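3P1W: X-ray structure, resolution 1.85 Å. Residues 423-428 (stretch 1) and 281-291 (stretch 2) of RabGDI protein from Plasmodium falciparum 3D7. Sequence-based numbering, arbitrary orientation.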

# COMPACT_ATOMS: atom_id res chain seq x y z
N PRO A 423 20.23 -13.21 0.57
CA PRO A 423 20.75 -14.10 -0.45
C PRO A 423 22.26 -14.02 -0.55
O PRO A 423 22.83 -12.94 -0.61
CB PRO A 423 20.07 -13.62 -1.74
CG PRO A 423 19.44 -12.37 -1.46
CD PRO A 423 19.41 -12.13 0.02
N ALA A 424 22.90 -15.19 -0.54
CA ALA A 424 24.35 -15.32 -0.68
C ALA A 424 24.86 -14.66 -1.96
O ALA A 424 25.99 -14.15 -2.02
CB ALA A 424 24.72 -16.80 -0.68
N ASP A 425 24.04 -14.69 -3.01
CA ASP A 425 24.45 -14.16 -4.30
C ASP A 425 24.37 -12.62 -4.41
O ASP A 425 24.75 -12.07 -5.45
CB ASP A 425 23.64 -14.82 -5.42
CG ASP A 425 22.16 -14.42 -5.40
OD1 ASP A 425 21.72 -13.55 -4.58
OD2 ASP A 425 21.42 -14.99 -6.22
N ASN A 426 23.85 -11.96 -3.37
CA ASN A 426 23.71 -10.48 -3.37
C ASN A 426 22.74 -9.91 -4.40
O ASN A 426 22.84 -8.73 -4.79
CB ASN A 426 25.08 -9.80 -3.48
CG ASN A 426 25.89 -9.92 -2.21
OD1 ASN A 426 25.34 -9.73 -1.13
ND2 ASN A 426 27.19 -10.21 -2.33
N ILE A 427 21.75 -10.73 -4.80
CA ILE A 427 20.66 -10.28 -5.64
C ILE A 427 19.42 -10.25 -4.74
O ILE A 427 18.90 -11.31 -4.36
CB ILE A 427 20.43 -11.18 -6.86
CG1 ILE A 427 21.69 -11.23 -7.73
CG2 ILE A 427 19.25 -10.66 -7.70
CD1 ILE A 427 21.62 -12.27 -8.81
N PHE A 428 19.01 -9.03 -4.38
CA PHE A 428 17.90 -8.82 -3.43
C PHE A 428 16.68 -8.52 -4.24
O PHE A 428 16.69 -7.54 -5.00
CB PHE A 428 18.21 -7.62 -2.51
CG PHE A 428 19.36 -7.85 -1.58
CD1 PHE A 428 19.13 -8.21 -0.26
CD2 PHE A 428 20.67 -7.77 -2.04
CE1 PHE A 428 20.20 -8.44 0.59
CE2 PHE A 428 21.76 -8.02 -1.18
CZ PHE A 428 21.51 -8.35 0.14
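Stretch 2, residues 281-291: DFVFDDDNKVC

Stretch 2 lies on stretch 1 as a hairpin: strand 281-284 leads into a type I turn from Asp-285 to Asn-288, and the chain returns as strand 290-291. The pairing of the two arms is fixed by Asp-285 N to Lys-289 O and Cys-291 N to Val-283 O, both 2.9 Å. Stretch 1 carries its own type I turn, Pro-423 to Asn-426, closed by Asn-426 N to Pro-423 O at 3.1 Å, before entering a strand at Ile-427. The nearest CA atoms across the contact are those of Asp-425 and Lys-289, 3.9 Å apart. One direct hydrogen bond joins the two stretches, Val-290 N to Asp-425 O, 2.9 Å and nearly linear at 171°.

Two aspartates adopt the p rotamer, and in each the carboxylate turns to amides two or more residues further along its own stretch. With chi1 at 68°, Asp-425 OD1 accepts from Ile-427 N at 2.8 Å; with chi1 at 69°, Asp-285 OD1 accepts from Asp-287 N at 2.8 Å and from Lys-289 N at 2.9 Å. Asp-285 thus braces its turn, while Asp-425 ties the turn to the first residue of the strand that follows. Asp-425 CB, meanwhile, packs 3.5 Å from Asn-288 O.

Ile-427 provides the apolar anchor. Its CA-to-CB bond points toward stretch 2, and the m,t rotamer (-60°, 170°) extends CD1 to the aromatic pair: 4.0 Å from Phe-282 CD1, over one face of that ring, and 3.8 Å from Phe-284 CE1, approached obliquely. Ile-427 CG1 lies 3.7 Å from Val-290 CB. Val-290 has chi1 at 74°, which places CG1 3.7 Å from Asn-426 O and 4.0 Å from Asn-426 CB.

At the exposed margin, Lys-289 runs with chi2 to chi4 all t, and its CD passes 3.4 Å from Ala-424 O. A water bridges nearby, accepting from Asn-426 ND2 at 3.0 Å and donating to Val-290 O at 2.5 Å. The contact buries 335 Å² in total.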

# COMPACT_ATOMS: atom_id res chain seq x y z
N ASP A 281 21.37 -10.48 -19.15
CA ASP A 281 22.13 -11.40 -18.30
C ASP A 281 22.69 -10.79 -17.00
O ASP A 281 23.01 -9.59 -16.92
CB ASP A 281 23.28 -12.00 -19.09
CG ASP A 281 22.83 -13.08 -20.05
OD1 ASP A 281 22.01 -13.96 -19.64
OD2 ASP A 281 23.28 -13.05 -21.22
N PHE A 282 22.79 -11.65 -15.98
CA PHE A 282 23.61 -11.41 -14.82
C PHE A 282 24.98 -12.04 -15.06
O PHE A 282 25.07 -13.09 -15.70
CB PHE A 282 23.00 -12.04 -13.59
CG PHE A 282 21.72 -11.40 -13.14
CD1 PHE A 282 21.74 -10.33 -12.25
CD2 PHE A 282 20.50 -11.84 -13.61
CE1 PHE A 282 20.55 -9.73 -11.83
CE2 PHE A 282 19.32 -11.24 -13.19
CZ PHE A 282 19.35 -10.18 -12.30
N VAL A 283 26.02 -11.39 -14.56
CA VAL A 283 27.36 -11.96 -14.52
C VAL A 283 27.61 -12.42 -13.09
O VAL A 283 27.36 -11.67 -12.14
CB VAL A 283 28.42 -10.94 -14.97
CG1 VAL A 283 29.81 -11.60 -15.09
CG2 VAL A 283 28.00 -10.27 -16.29
N PHE A 284 28.06 -13.66 -12.94
CA PHE A 284 28.38 -14.27 -11.65
C PHE A 284 29.86 -14.58 -11.50
O PHE A 284 30.50 -15.02 -12.45
CB PHE A 284 27.60 -15.56 -11.50
CG PHE A 284 26.14 -15.36 -11.36
CD1 PHE A 284 25.63 -14.84 -10.19
CD2 PHE A 284 25.28 -15.65 -12.41
CE1 PHE A 284 24.28 -14.61 -10.04
CE2 PHE A 284 23.90 -15.42 -12.26
CZ PHE A 284 23.42 -14.91 -11.08
N ASP A 285 30.40 -14.36 -10.30
CA ASP A 285 31.80 -14.70 -10.03
C ASP A 285 31.94 -16.20 -9.73
O ASP A 285 30.96 -16.95 -9.76
CB ASP A 285 32.37 -13.85 -8.89
CG ASP A 285 31.75 -14.17 -7.53
OD1 ASP A 285 31.08 -15.21 -7.38
OD2 ASP A 285 31.95 -13.36 -6.61
N ASP A 286 33.17 -16.62 -9.45
CA ASP A 286 33.49 -18.02 -9.13
C ASP A 286 32.75 -18.60 -7.91
O ASP A 286 32.67 -19.81 -7.77
CB ASP A 286 35.00 -18.19 -8.92
CG ASP A 286 35.79 -18.12 -10.21
OD1 ASP A 286 35.19 -18.07 -11.30
OD2 ASP A 286 37.04 -18.14 -10.15
N ASP A 287 32.23 -17.74 -7.03
CA ASP A 287 31.43 -18.22 -5.90
C ASP A 287 29.93 -18.05 -6.17
O ASP A 287 29.14 -18.09 -5.24
CB ASP A 287 31.80 -17.50 -4.59
CG ASP A 287 33.28 -17.51 -4.30
OD1 ASP A 287 34.00 -18.42 -4.76
OD2 ASP A 287 33.72 -16.58 -3.59
N ASN A 288 29.55 -17.88 -7.43
CA ASN A 288 28.16 -17.69 -7.83
C ASN A 288 27.49 -16.47 -7.18
O ASN A 288 26.28 -16.47 -6.93
CB ASN A 288 27.34 -18.97 -7.58
CG ASN A 288 27.83 -20.14 -8.40
OD1 ASN A 288 28.32 -19.98 -9.51
ND2 ASN A 288 27.72 -21.34 -7.83
N LYS A 289 28.27 -15.43 -6.92
CA LYS A 289 27.74 -14.16 -6.42
C LYS A 289 27.71 -13.16 -7.56
O LYS A 289 28.61 -13.14 -8.41
CB LYS A 289 28.59 -13.61 -5.29
CG LYS A 289 28.74 -14.53 -4.09
CD LYS A 289 29.25 -13.77 -2.87
CE LYS A 289 29.98 -14.69 -1.90
NZ LYS A 289 29.92 -14.17 -0.51
N VAL A 290 26.70 -12.30 -7.57
CA VAL A 290 26.56 -11.34 -8.65
C VAL A 290 27.78 -10.41 -8.67
O VAL A 290 28.27 -9.99 -7.62
CB VAL A 290 25.24 -10.53 -8.58
CG1 VAL A 290 25.29 -9.48 -7.46
CG2 VAL A 290 24.95 -9.88 -9.94
N CYS A 291 28.29 -10.14 -9.86
CA CYS A 291 29.39 -9.19 -10.03
C CYS A 291 29.13 -8.21 -11.17
O CYS A 291 29.84 -7.23 -11.30
CB CYS A 291 30.73 -9.92 -10.21
SG CYS A 291 30.86 -10.87 -11.71
O HOH W 1 28.26 -9.99 -5.13